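Local coordinates for putative glutathionylspermidine synthase (Methylobacillus flagellatus, PDB 3N6X), which is of unproven function but, as a circularly permuted ATP-grasp protein, probably uses ATP to drive a ligation reaction, at residues T7-L15 / L409-L417; I70-A81 / G464-K473. All coordinates share one frame; numbering follows the deposited sequence.

Contact 1: residues T7-L15 / L409-L417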
ATOM      1  N   THR A   7      16.638 -25.991   7.231  1.00 94.13           N
ATOM      2  CA  THR A   7      16.257 -24.584   7.320  1.00 93.57           C
ATOM      3  C   THR A   7      15.320 -24.187   6.167  1.00 95.89           C
ATOM      4  O   THR A   7      15.757 -24.082   5.015  1.00 95.72           O
ATOM      5  CB  THR A   7      17.505 -23.692   7.415  1.00101.20           C
ATOM      6  N   LYS A   8      14.022 -24.007   6.482  1.00 90.41           N
ATOM      7  CA  LYS A   8      12.988 -23.638   5.507  1.00 89.05           C
ATOM      8  C   LYS A   8      12.315 -22.314   5.924  1.00 90.03           C
ATOM      9  O   LYS A   8      12.329 -21.985   7.118  1.00 90.00           O
ATOM     10  CB  LYS A   8      11.938 -24.760   5.397  1.00 91.39           C
ATOM     11  N   PRO A   9      11.714 -21.528   4.977  1.00 83.55           N
ATOM     12  CA  PRO A   9      11.057 -20.271   5.390  1.00 82.56           C
ATOM     13  C   PRO A   9       9.842 -20.514   6.297  1.00 84.99           C
ATOM     14  O   PRO A   9       9.104 -21.487   6.094  1.00 85.03           O
ATOM     15  CB  PRO A   9      10.649 -19.618   4.055  1.00 84.09           C
ATOM     16  CG  PRO A   9      11.401 -20.356   3.000  1.00 88.57           C
ATOM     17  CD  PRO A   9      11.603 -21.738   3.521  1.00 84.41           C
ATOM     18  N   PHE A  10       9.654 -19.636   7.323  1.00 79.39           N
ATOM     19  CA  PHE A  10       8.542 -19.700   8.285  1.00 77.84           C
ATOM     20  C   PHE A  10       7.192 -19.822   7.576  1.00 79.73           C
ATOM     21  O   PHE A  10       6.885 -19.005   6.712  1.00 78.37           O
ATOM     22  CB  PHE A  10       8.552 -18.454   9.206  1.00 79.21           C
ATOM     23  CG  PHE A  10       7.326 -18.283  10.078  1.00 80.57           C
ATOM     24  CD1 PHE A  10       6.228 -17.551   9.631  1.00 83.71           C
ATOM     25  CD2 PHE A  10       7.278 -18.833  11.354  1.00 82.28           C
ATOM     26  CE1 PHE A  10       5.091 -17.402  10.434  1.00 84.33           C
ATOM     27  CE2 PHE A  10       6.144 -18.673  12.160  1.00 85.13           C
ATOM     28  CZ  PHE A  10       5.060 -17.955  11.696  1.00 83.32           C
ATOM     29  N   ASP A  11       6.388 -20.844   7.944  1.00 76.17           N
ATOM     30  CA  ASP A  11       5.052 -21.029   7.366  1.00 75.64           C
ATOM     31  C   ASP A  11       3.976 -20.547   8.330  1.00 78.97           C
ATOM     32  O   ASP A  11       4.090 -20.763   9.542  1.00 78.50           O
ATOM     33  CB  ASP A  11       4.803 -22.491   6.951  1.00 76.89           C
ATOM     34  CG  ASP A  11       3.537 -22.672   6.120  1.00 81.95           C
ATOM     35  OD1 ASP A  11       3.591 -22.433   4.895  1.00 79.42           O
ATOM     36  OD2 ASP A  11       2.491 -23.024   6.702  1.00 90.13           O
ATOM     37  N   GLU A  12       2.934 -19.879   7.793  1.00 74.98           N
ATOM     38  CA  GLU A  12       1.826 -19.344   8.591  1.00 74.69           C
ATOM     39  C   GLU A  12       1.013 -20.463   9.265  1.00 79.01           C
ATOM     40  O   GLU A  12       0.513 -20.263  10.368  1.00 77.96           O
ATOM     41  CB  GLU A  12       0.893 -18.452   7.728  1.00 75.94           C
ATOM     42  CG  GLU A  12       1.580 -17.309   6.978  1.00 84.62           C
ATOM     43  CD  GLU A  12       2.087 -16.126   7.794  1.00 92.91           C
ATOM     44  OE1 GLU A  12       1.644 -15.954   8.954  1.00 73.06           O
ATOM     45  OE2 GLU A  12       2.874 -15.325   7.237  1.00 75.49           O
HETATM   46  N   MSE A  13       0.876 -21.636   8.596  1.00 77.16           N
HETATM   47  CA  MSE A  13       0.079 -22.765   9.105  1.00 77.67           C
HETATM   48  C   MSE A  13       0.914 -23.862   9.783  1.00 83.70           C
HETATM   49  O   MSE A  13       0.582 -24.267  10.896  1.00 81.91           O
HETATM   50  CB  MSE A  13      -0.790 -23.361   7.978  1.00 79.78           C
HETATM   51  CG  MSE A  13      -1.784 -24.427   8.441  1.00 86.72           C
HETATM   52 SE   MSE A  13      -2.697 -25.360   6.973  0.75 94.65          SE
HETATM   53  CE  MSE A  13      -3.863 -24.002   6.337  1.00 91.02           C
ATOM     54  N   PHE A  14       1.962 -24.379   9.092  1.00 83.34           N
ATOM     55  CA  PHE A  14       2.768 -25.503   9.594  1.00 84.47           C
ATOM     56  C   PHE A  14       4.020 -25.093  10.377  1.00 91.28           C
ATOM     57  O   PHE A  14       4.885 -24.395   9.845  1.00 91.34           O
ATOM     58  CB  PHE A  14       3.106 -26.489   8.464  1.00 86.29           C
ATOM     59  CG  PHE A  14       1.891 -26.974   7.704  1.00 87.85           C
ATOM     60  CD1 PHE A  14       1.037 -27.924   8.257  1.00 90.73           C
ATOM     61  CD2 PHE A  14       1.588 -26.464   6.445  1.00 89.86           C
ATOM     62  CE1 PHE A  14      -0.093 -28.360   7.560  1.00 91.55           C
ATOM     63  CE2 PHE A  14       0.459 -26.904   5.748  1.00 92.62           C
ATOM     64  CZ  PHE A  14      -0.374 -27.850   6.308  1.00 90.62           C
ATOM     65  N   LEU A  15       4.123 -25.574  11.639  1.00 89.77           N
ATOM     66  CA  LEU A  15       5.226 -25.292  12.574  1.00 90.77           C
ATOM     67  C   LEU A  15       6.558 -25.988  12.191  1.00 97.85           C
ATOM     68  O   LEU A  15       6.740 -26.386  11.035  1.00 97.56           O
ATOM     69  CB  LEU A  15       4.814 -25.684  14.012  1.00 90.78           C
ATOM     70  CG  LEU A  15       4.160 -24.589  14.856  1.00 95.38           C
ATOM     71  CD1 LEU A  15       3.308 -25.188  15.963  1.00 95.47           C
ATOM     72  CD2 LEU A  15       5.202 -23.640  15.438  1.00 97.39           C
ATOM     73  N   LEU A 409      15.511 -12.023   1.817  1.00 58.15           N
ATOM     74  CA  LEU A 409      14.880 -12.281   3.110  1.00 57.15           C
ATOM     75  C   LEU A 409      14.175 -13.623   3.133  1.00 60.82           C
ATOM     76  O   LEU A 409      13.621 -14.046   2.110  1.00 59.78           O
ATOM     77  CB  LEU A 409      13.870 -11.163   3.446  1.00 56.44           C
ATOM     78  CG  LEU A 409      14.428  -9.752   3.651  1.00 59.66           C
ATOM     79  CD1 LEU A 409      13.317  -8.727   3.602  1.00 59.43           C
ATOM     80  CD2 LEU A 409      15.180  -9.640   4.965  1.00 60.05           C
ATOM     81  N   ALA A 410      14.129 -14.264   4.323  1.00 57.40           N
ATOM     82  CA  ALA A 410      13.408 -15.525   4.520  1.00 58.10           C
ATOM     83  C   ALA A 410      11.879 -15.255   4.557  1.00 63.23           C
ATOM     84  O   ALA A 410      11.239 -15.390   5.610  1.00 61.84           O
ATOM     85  CB  ALA A 410      13.868 -16.193   5.813  1.00 58.79           C
ATOM     86  N   LEU A 411      11.315 -14.827   3.393  1.00 61.38           N
ATOM     87  CA  LEU A 411       9.901 -14.464   3.216  1.00 61.30           C
ATOM     88  C   LEU A 411       8.970 -15.583   3.678  1.00 65.15           C
ATOM     89  O   LEU A 411       9.105 -16.715   3.221  1.00 65.46           O
ATOM     90  CB  LEU A 411       9.621 -14.090   1.729  1.00 61.13           C
ATOM     91  CG  LEU A 411       8.231 -13.496   1.410  1.00 64.87           C
ATOM     92  CD1 LEU A 411       7.838 -12.476   2.419  1.00 65.26           C
ATOM     93  CD2 LEU A 411       8.193 -12.882   0.024  1.00 64.05           C
ATOM     94  N   SER A 412       8.033 -15.266   4.601  1.00 60.92           N
ATOM     95  CA  SER A 412       7.110 -16.262   5.146  1.00 60.77           C
ATOM     96  C   SER A 412       6.202 -16.855   4.091  1.00 63.96           C
ATOM     97  O   SER A 412       5.842 -16.180   3.118  1.00 62.38           O
ATOM     98  CB  SER A 412       6.294 -15.700   6.313  1.00 64.43           C
ATOM     99  OG  SER A 412       5.139 -14.999   5.882  1.00 71.54           O
ATOM    100  N   THR A 413       5.872 -18.139   4.261  1.00 61.30           N
ATOM    101  CA  THR A 413       5.004 -18.863   3.347  1.00 61.54           C
ATOM    102  C   THR A 413       3.625 -19.071   3.952  1.00 66.94           C
ATOM    103  O   THR A 413       3.492 -19.253   5.163  1.00 66.48           O
ATOM    104  CB  THR A 413       5.640 -20.182   2.935  1.00 68.61           C
ATOM    105  OG1 THR A 413       6.185 -20.827   4.092  1.00 69.57           O
ATOM    106  CG2 THR A 413       6.711 -20.005   1.880  1.00 66.94           C
ATOM    107  N   CYS A 414       2.605 -19.037   3.113  1.00 64.41           N
ATOM    108  CA  CYS A 414       1.232 -19.257   3.527  1.00 64.86           C
ATOM    109  C   CYS A 414       0.686 -20.432   2.722  1.00 68.75           C
ATOM    110  O   CYS A 414       0.905 -20.489   1.503  1.00 67.89           O
ATOM    111  CB  CYS A 414       0.400 -17.993   3.314  1.00 65.74           C
ATOM    112  SG  CYS A 414      -1.350 -18.162   3.757  1.00 69.97           S
ATOM    113  N   PRO A 415       0.005 -21.413   3.379  1.00 64.94           N
ATOM    114  CA  PRO A 415      -0.534 -22.560   2.627  1.00 64.06           C
ATOM    115  C   PRO A 415      -1.379 -22.111   1.461  1.00 66.58           C
ATOM    116  O   PRO A 415      -2.226 -21.241   1.608  1.00 64.98           O
ATOM    117  CB  PRO A 415      -1.353 -23.305   3.670  1.00 65.96           C
ATOM    118  CG  PRO A 415      -0.721 -22.948   4.943  1.00 70.85           C
ATOM    119  CD  PRO A 415      -0.316 -21.522   4.812  1.00 66.58           C
ATOM    120  N   THR A 416      -1.041 -22.597   0.283  1.00 64.71           N
ATOM    121  CA  THR A 416      -1.668 -22.188  -0.958  1.00 65.23           C
ATOM    122  C   THR A 416      -1.954 -23.423  -1.786  1.00 73.26           C
ATOM    123  O   THR A 416      -1.125 -24.342  -1.836  1.00 73.27           O
ATOM    124  CB  THR A 416      -0.729 -21.207  -1.696  1.00 67.28           C
ATOM    125  OG1 THR A 416      -0.211 -20.258  -0.762  1.00 63.56           O
ATOM    126  CG2 THR A 416      -1.410 -20.481  -2.847  1.00 63.76           C
ATOM    127  N   LEU A 417      -3.124 -23.459  -2.433  1.00 72.18           N
ATOM    128  CA  LEU A 417      -3.498 -24.587  -3.271  1.00 73.13           C
ATOM    129  C   LEU A 417      -2.753 -24.551  -4.604  1.00 79.10           C
ATOM    130  O   LEU A 417      -2.970 -23.650  -5.421  1.00 78.97           O
ATOM    131  CB  LEU A 417      -5.021 -24.643  -3.483  1.00 73.24           C
ATOM    132  CG  LEU A 417      -5.826 -25.156  -2.290  1.00 78.05           C
ATOM    133  CD1 LEU A 417      -7.183 -24.522  -2.248  1.00 78.50           C
ATOM    134  CD2 LEU A 417      -5.947 -26.665  -2.319  1.00 80.38           C
TER
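Glu12 lies along Ser412 to Cys414 while the backbones pair. Thr413 N donates to Phe10 O (2.8 Å), and Glu12 N returns a bond to Thr413 O. From there the Glu12 side chain sets out with CB beside Thr413 O; CG lies 3.3 Å from Thr413 O and also meets Cys414 CB. A bend at chi2 (-72°) swings the carboxylate back to Ser412, whose OG donates to Glu12 OE2 at 2.7 Å from the anti side. The charge is answered by Arg77 at OE2 and Arg151 at OE1. Asp11, CG anti to its own N (chi1 -169°), turns OD2 back onto its chain to accept from Met13 N and, more straight, from Phe14 N (2.8 Å, 171° at the hydrogen). Replacing it with an alanine would probably leave both amides without this acceptor and free the turn to shift away from Pro415. That ring packs against the selenomethionine Met13, with Met13 CE 3.7 Å from Pro415 CB. The pattern is that of a single parallel bridge added to the edge of strand 413-418, whose other side pairs with strand 423-435, and ended by an Asx turn.

Contact 2: residues I70-A81 / G464-K473; sequences IPFDVVPRILSA and GGTKDTWILK
Residues 70-81 and 464-473 run in the same direction, paired first by a single bridge at Phe72 and Thr466, then by a three-pair ladder. Thr466 bonds through N to Pro71 O and through O to Asp73 N. The ladder follows a register shift of two: Arg77 N to Asp468 O (2.9 Å), Trp470 N to Arg77 O, Leu79 N to Trp470 O and Leu472 N to Leu79 O. Here the axes of strands 77-79 and 469-471 lie 4.6 Å apart at 17°. Between bridge and ladder, a water donates to Asp73 O and accepts from Asp468 N.

Lys467 spans the same break. Its extended chain runs beside Asp73, then a turn at chi4 brings NZ to Asp73 OD2 (2.7 Å, a salt bridge met on the anti side) and to Val75 O (2.8 Å); Pro415 O is a third acceptor for this buried ammonium. Trp470 provides a flat platform: Pro76 CG sits 3.5 Å from the centroid of its six-membered ring, only 3° off the normal, a CH-pi contact over one face. Trp470 NE1 donates in its ring plane to Asp468 OD2 (2.8 Å), which probably fixes the indole's rotation; Arg177 NE salt-bridges the same OD2. Ile78 lies alongside the indole with CG1 near CE3, and its CG2 meets Leu472 CD2 at 3.8 Å. On the sheet face of Arg77, Leu79 CD1 packs on Thr469 CG2 and Ile471 CD1. Ser80 then N-caps helix 81-105. This is a parallel edge pairing in a mixed beta sheet, interrupted by a loop, with strand 77-79 beside the final strand of the chain.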
ATOM      1  N   ILE A  70      -6.855 -11.079 -11.802  1.00 68.39           N
ATOM      2  CA  ILE A  70      -5.824 -11.607 -10.890  1.00 65.72           C
ATOM      3  C   ILE A  70      -6.310 -12.902 -10.192  1.00 63.98           C
ATOM      4  O   ILE A  70      -7.411 -12.919  -9.644  1.00 62.99           O
ATOM      5  CB  ILE A  70      -5.387 -10.507  -9.857  1.00 68.58           C
ATOM      6  CG1 ILE A  70      -4.756  -9.283 -10.578  1.00 68.71           C
ATOM      7  CG2 ILE A  70      -4.437 -11.079  -8.768  1.00 68.96           C
ATOM      8  CD1 ILE A  70      -4.567  -8.033  -9.695  1.00 74.17           C
ATOM      9  N   PRO A  71      -5.497 -13.992 -10.187  1.00 57.67           N
ATOM     10  CA  PRO A  71      -5.940 -15.229  -9.515  1.00 56.18           C
ATOM     11  C   PRO A  71      -6.206 -15.047  -8.018  1.00 58.01           C
ATOM     12  O   PRO A  71      -5.560 -14.235  -7.362  1.00 56.81           O
ATOM     13  CB  PRO A  71      -4.790 -16.212  -9.769  1.00 57.79           C
ATOM     14  CG  PRO A  71      -4.026 -15.640 -10.905  1.00 62.71           C
ATOM     15  CD  PRO A  71      -4.165 -14.160 -10.802  1.00 58.70           C
ATOM     16  N   PHE A  72      -7.171 -15.800  -7.492  1.00 53.87           N
ATOM     17  CA  PHE A  72      -7.534 -15.763  -6.086  1.00 53.30           C
ATOM     18  C   PHE A  72      -7.344 -17.133  -5.447  1.00 53.37           C
ATOM     19  O   PHE A  72      -7.735 -18.145  -6.032  1.00 53.71           O
ATOM     20  CB  PHE A  72      -8.986 -15.280  -5.916  1.00 55.76           C
ATOM     21  CG  PHE A  72      -9.465 -15.234  -4.484  1.00 58.22           C
ATOM     22  CD1 PHE A  72      -9.017 -14.247  -3.613  1.00 61.27           C
ATOM     23  CD2 PHE A  72     -10.377 -16.171  -4.008  1.00 61.64           C
ATOM     24  CE1 PHE A  72      -9.455 -14.210  -2.286  1.00 62.67           C
ATOM     25  CE2 PHE A  72     -10.825 -16.125  -2.682  1.00 64.70           C
ATOM     26  CZ  PHE A  72     -10.366 -15.143  -1.832  1.00 62.55           C
ATOM     27  N   ASP A  73      -6.704 -17.168  -4.269  1.00 46.41           N
ATOM     28  CA  ASP A  73      -6.513 -18.391  -3.499  1.00 45.41           C
ATOM     29  C   ASP A  73      -7.478 -18.372  -2.309  1.00 50.47           C
ATOM     30  O   ASP A  73      -7.629 -17.334  -1.651  1.00 50.29           O
ATOM     31  CB  ASP A  73      -5.066 -18.521  -3.023  1.00 46.33           C
ATOM     32  CG  ASP A  73      -4.763 -19.857  -2.373  1.00 55.44           C
ATOM     33  OD1 ASP A  73      -4.712 -20.879  -3.105  1.00 56.61           O
ATOM     34  OD2 ASP A  73      -4.505 -19.878  -1.149  1.00 57.92           O
ATOM     35  N   VAL A  74      -8.155 -19.508  -2.051  1.00 46.53           N
ATOM     36  CA  VAL A  74      -9.189 -19.606  -1.008  1.00 45.45           C
ATOM     37  C   VAL A  74      -8.656 -19.881   0.401  1.00 49.01           C
ATOM     38  O   VAL A  74      -9.446 -19.930   1.349  1.00 50.76           O
ATOM     39  CB  VAL A  74     -10.369 -20.546  -1.405  1.00 48.65           C
ATOM     40  CG1 VAL A  74     -11.017 -20.089  -2.716  1.00 48.03           C
ATOM     41  CG2 VAL A  74      -9.918 -22.004  -1.501  1.00 48.27           C
ATOM     42  N   VAL A  75      -7.332 -20.047   0.556  1.00 42.87           N
ATOM     43  CA  VAL A  75      -6.756 -20.243   1.892  1.00 41.65           C
ATOM     44  C   VAL A  75      -6.445 -18.864   2.485  1.00 46.74           C
ATOM     45  O   VAL A  75      -5.616 -18.133   1.930  1.00 47.18           O
ATOM     46  CB  VAL A  75      -5.520 -21.173   1.901  1.00 44.06           C
ATOM     47  CG1 VAL A  75      -5.117 -21.528   3.334  1.00 42.80           C
ATOM     48  CG2 VAL A  75      -5.777 -22.437   1.080  1.00 43.74           C
ATOM     49  N   PRO A  76      -7.181 -18.428   3.538  1.00 41.69           N
ATOM     50  CA  PRO A  76      -6.953 -17.079   4.062  1.00 40.89           C
ATOM     51  C   PRO A  76      -5.624 -16.934   4.787  1.00 44.50           C
ATOM     52  O   PRO A  76      -5.063 -17.914   5.295  1.00 43.78           O
ATOM     53  CB  PRO A  76      -8.128 -16.871   5.019  1.00 42.47           C
ATOM     54  CG  PRO A  76      -8.479 -18.245   5.478  1.00 46.91           C
ATOM     55  CD  PRO A  76      -8.237 -19.135   4.296  1.00 42.65           C
ATOM     56  N   ARG A  77      -5.133 -15.702   4.852  1.00 39.83           N
ATOM     57  CA  ARG A  77      -3.965 -15.354   5.631  1.00 38.56           C
ATOM     58  C   ARG A  77      -4.519 -14.940   6.997  1.00 41.16           C
ATOM     59  O   ARG A  77      -5.179 -13.909   7.099  1.00 40.84           O
ATOM     60  CB  ARG A  77      -3.211 -14.190   4.940  1.00 38.35           C
ATOM     61  CG  ARG A  77      -2.078 -13.610   5.742  1.00 47.82           C
ATOM     62  CD  ARG A  77      -0.809 -14.401   5.546  1.00 54.62           C
ATOM     63  NE  ARG A  77       0.290 -13.864   6.339  1.00 63.84           N
ATOM     64  CZ  ARG A  77       1.067 -12.856   5.951  1.00 76.12           C
ATOM     65  NH1 ARG A  77       0.845 -12.244   4.791  1.00 63.42           N
ATOM     66  NH2 ARG A  77       2.056 -12.435   6.730  1.00 58.42           N
ATOM     67  N   ILE A  78      -4.398 -15.812   8.003  1.00 38.33           N
ATOM     68  CA  ILE A  78      -4.996 -15.543   9.324  1.00 37.11           C
ATOM     69  C   ILE A  78      -3.988 -14.942  10.279  1.00 40.13           C
ATOM     70  O   ILE A  78      -2.895 -15.468  10.416  1.00 40.96           O
ATOM     71  CB  ILE A  78      -5.705 -16.804   9.934  1.00 39.40           C
ATOM     72  CG1 ILE A  78      -6.551 -17.552   8.868  1.00 39.55           C
ATOM     73  CG2 ILE A  78      -6.564 -16.416  11.147  1.00 38.46           C
ATOM     74  CD1 ILE A  78      -7.081 -18.928   9.307  1.00 42.05           C
ATOM     75  N   LEU A  79      -4.365 -13.833  10.949  1.00 35.37           N
ATOM     76  CA  LEU A  79      -3.528 -13.163  11.947  1.00 34.29           C
ATOM     77  C   LEU A  79      -4.291 -13.070  13.246  1.00 37.84           C
ATOM     78  O   LEU A  79      -5.480 -12.777  13.231  1.00 38.11           O
ATOM     79  CB  LEU A  79      -3.118 -11.745  11.468  1.00 33.89           C
ATOM     80  CG  LEU A  79      -2.369 -11.662  10.114  1.00 38.26           C
ATOM     81  CD1 LEU A  79      -2.355 -10.238   9.586  1.00 38.65           C
ATOM     82  CD2 LEU A  79      -0.943 -12.200  10.226  1.00 38.80           C
ATOM     83  N   SER A  80      -3.626 -13.345  14.375  1.00 34.64           N
ATOM     84  CA  SER A  80      -4.276 -13.284  15.686  1.00 34.17           C
ATOM     85  C   SER A  80      -4.509 -11.854  16.124  1.00 36.19           C
ATOM     86  O   SER A  80      -3.873 -10.932  15.602  1.00 35.06           O
ATOM     87  CB  SER A  80      -3.450 -14.035  16.736  1.00 38.58           C
ATOM     88  OG  SER A  80      -2.244 -13.359  17.057  1.00 45.34           O
ATOM     89  N   ALA A  81      -5.382 -11.667  17.111  1.00 32.92           N
ATOM     90  CA  ALA A  81      -5.664 -10.354  17.669  1.00 33.77           C
ATOM     91  C   ALA A  81      -4.404  -9.694  18.226  1.00 39.16           C
ATOM     92  O   ALA A  81      -4.259  -8.481  18.111  1.00 38.91           O
ATOM     93  CB  ALA A  81      -6.721 -10.463  18.760  1.00 34.56           C
ATOM     94  N   GLY A 464       1.396 -13.843  -9.904  1.00 78.36           N
ATOM     95  CA  GLY A 464       0.929 -13.260  -8.652  1.00 76.55           C
ATOM     96  C   GLY A 464      -0.574 -13.320  -8.478  1.00 75.59           C
ATOM     97  O   GLY A 464      -1.324 -13.085  -9.430  1.00 75.72           O
ATOM     98  N   GLY A 465      -1.009 -13.623  -7.254  1.00 67.34           N
ATOM     99  CA  GLY A 465      -2.426 -13.691  -6.905  1.00 65.01           C
ATOM    100  C   GLY A 465      -2.755 -13.015  -5.588  1.00 62.80           C
ATOM    101  O   GLY A 465      -1.878 -12.422  -4.962  1.00 61.87           O
ATOM    102  N   THR A 466      -4.033 -13.082  -5.158  1.00 55.78           N
ATOM    103  CA  THR A 466      -4.447 -12.506  -3.868  1.00 53.54           C
ATOM    104  C   THR A 466      -5.127 -13.516  -2.954  1.00 53.82           C
ATOM    105  O   THR A 466      -5.567 -14.584  -3.396  1.00 52.24           O
ATOM    106  CB  THR A 466      -5.305 -11.252  -4.028  1.00 58.93           C
ATOM    107  OG1 THR A 466      -6.530 -11.597  -4.656  1.00 61.76           O
ATOM    108  CG2 THR A 466      -4.596 -10.141  -4.784  1.00 57.91           C
ATOM    109  N   LYS A 467      -5.191 -13.169  -1.667  1.00 48.09           N
ATOM    110  CA  LYS A 467      -5.816 -13.949  -0.609  1.00 45.73           C
ATOM    111  C   LYS A 467      -6.622 -13.001   0.241  1.00 47.35           C
ATOM    112  O   LYS A 467      -6.353 -11.796   0.242  1.00 47.88           O
ATOM    113  CB  LYS A 467      -4.741 -14.596   0.279  1.00 46.52           C
ATOM    114  CG  LYS A 467      -4.044 -15.791  -0.329  1.00 45.56           C
ATOM    115  CD  LYS A 467      -2.973 -16.287   0.607  1.00 48.94           C
ATOM    116  CE  LYS A 467      -2.406 -17.618   0.181  1.00 59.46           C
ATOM    117  NZ  LYS A 467      -3.102 -18.746   0.848  1.00 61.52           N
ATOM    118  N   ASP A 468      -7.568 -13.533   1.010  1.00 41.06           N
ATOM    119  CA  ASP A 468      -8.301 -12.753   2.001  1.00 39.21           C
ATOM    120  C   ASP A 468      -7.435 -12.742   3.258  1.00 39.84           C
ATOM    121  O   ASP A 468      -6.762 -13.734   3.535  1.00 41.00           O
ATOM    122  CB  ASP A 468      -9.659 -13.428   2.301  1.00 40.57           C
ATOM    123  CG  ASP A 468     -10.585 -12.662   3.237  1.00 39.59           C
ATOM    124  OD1 ASP A 468     -10.267 -11.492   3.571  1.00 38.05           O
ATOM    125  OD2 ASP A 468     -11.628 -13.225   3.626  1.00 39.77           O
ATOM    126  N   THR A 469      -7.406 -11.625   3.989  1.00 33.84           N
ATOM    127  CA  THR A 469      -6.645 -11.539   5.244  1.00 32.78           C
ATOM    128  C   THR A 469      -7.617 -11.460   6.397  1.00 35.52           C
ATOM    129  O   THR A 469      -8.428 -10.522   6.472  1.00 32.93           O
ATOM    130  CB  THR A 469      -5.663 -10.333   5.237  1.00 37.14           C
ATOM    131  OG1 THR A 469      -4.859 -10.389   4.069  1.00 34.25           O
ATOM    132  CG2 THR A 469      -4.768 -10.293   6.481  1.00 31.65           C
ATOM    133  N   TRP A 470      -7.545 -12.441   7.299  1.00 33.38           N
ATOM    134  CA  TRP A 470      -8.420 -12.504   8.462  1.00 33.84           C
ATOM    135  C   TRP A 470      -7.717 -11.987   9.698  1.00 36.98           C
ATOM    136  O   TRP A 470      -6.655 -12.492  10.058  1.00 37.17           O
ATOM    137  CB  TRP A 470      -8.866 -13.946   8.715  1.00 33.23           C
ATOM    138  CG  TRP A 470      -9.799 -14.526   7.689  1.00 34.83           C
ATOM    139  CD1 TRP A 470     -10.295 -13.914   6.573  1.00 37.77           C
ATOM    140  CD2 TRP A 470     -10.369 -15.839   7.715  1.00 35.06           C
ATOM    141  NE1 TRP A 470     -11.115 -14.777   5.885  1.00 37.56           N
ATOM    142  CE2 TRP A 470     -11.180 -15.968   6.565  1.00 39.18           C
ATOM    143  CE3 TRP A 470     -10.269 -16.930   8.604  1.00 36.19           C
ATOM    144  CZ2 TRP A 470     -11.906 -17.133   6.290  1.00 38.58           C
ATOM    145  CZ3 TRP A 470     -10.970 -18.090   8.318  1.00 37.94           C
ATOM    146  CH2 TRP A 470     -11.783 -18.183   7.178  1.00 38.72           C
ATOM    147  N   ILE A 471      -8.305 -10.989  10.359  1.00 32.59           N
ATOM    148  CA  ILE A 471      -7.806 -10.515  11.639  1.00 31.75           C
ATOM    149  C   ILE A 471      -8.795 -10.988  12.683  1.00 36.87           C
ATOM    150  O   ILE A 471      -9.989 -10.673  12.594  1.00 36.11           O
ATOM    151  CB  ILE A 471      -7.547  -8.965  11.672  1.00 34.54           C
ATOM    152  CG1 ILE A 471      -6.196  -8.607  10.979  1.00 35.37           C
ATOM    153  CG2 ILE A 471      -7.518  -8.445  13.112  1.00 33.75           C
ATOM    154  CD1 ILE A 471      -6.134  -8.694   9.473  1.00 34.91           C
ATOM    155  N   LEU A 472      -8.336 -11.841  13.604  1.00 34.41           N
ATOM    156  CA  LEU A 472      -9.200 -12.399  14.646  1.00 34.42           C
ATOM    157  C   LEU A 472      -9.506 -11.387  15.726  1.00 38.95           C
ATOM    158  O   LEU A 472      -8.636 -10.592  16.085  1.00 38.45           O
ATOM    159  CB  LEU A 472      -8.603 -13.687  15.237  1.00 34.01           C
ATOM    160  CG  LEU A 472      -8.329 -14.822  14.230  1.00 37.43           C
ATOM    161  CD1 LEU A 472      -8.101 -16.131  14.952  1.00 36.76           C
ATOM    162  CD2 LEU A 472      -9.488 -14.959  13.181  1.00 36.40           C
ATOM    163  N   LYS A 473     -10.774 -11.362  16.193  1.00 36.39           N
ATOM    164  CA  LYS A 473     -11.250 -10.398  17.202  1.00 50.15           C
ATOM    165  C   LYS A 473     -10.648 -10.619  18.596  1.00 72.56           C
ATOM    166  O   LYS A 473     -10.419 -11.752  19.001  1.00 47.63           O
ATOM    167  CB  LYS A 473     -12.781 -10.381  17.264  1.00 51.22           C
ATOM    168  CG  LYS A 473     -13.420  -9.653  16.094  1.00 54.90           C
ATOM    169  CD  LYS A 473     -14.935  -9.609  16.218  1.00 62.40           C
ATOM    170  CE  LYS A 473     -15.612 -10.584  15.290  1.00 71.06           C
ATOM    171  NZ  LYS A 473     -17.086 -10.549  15.439  1.00 77.40           N
TER
HETATM  172  O   HOH W   1      -8.238 -16.392   0.893  1.00 37.11           O

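How the contacts relate
From the N terminus the chain passes through 7-15 and 70-81 before the long central part of the protein, then returns through 409-417 and 464-473. The segments therefore alternate: contact 1 closes a loop of 393 residues, contact 2 one of 382, and the two loops cross, neither nesting in the other. Both bring early residues onto late strands of one mixed sheet, 413-418 and 464-471, which are linked through strands 423-435 and 446-450. Their centres lie about 14 Å apart, and they touch directly, through a salt bridge from Glu12 to Arg77 and a probable hydrogen bond from Lys467 to the carbonyl of Pro415. Together they tie both chain ends into the same sheet.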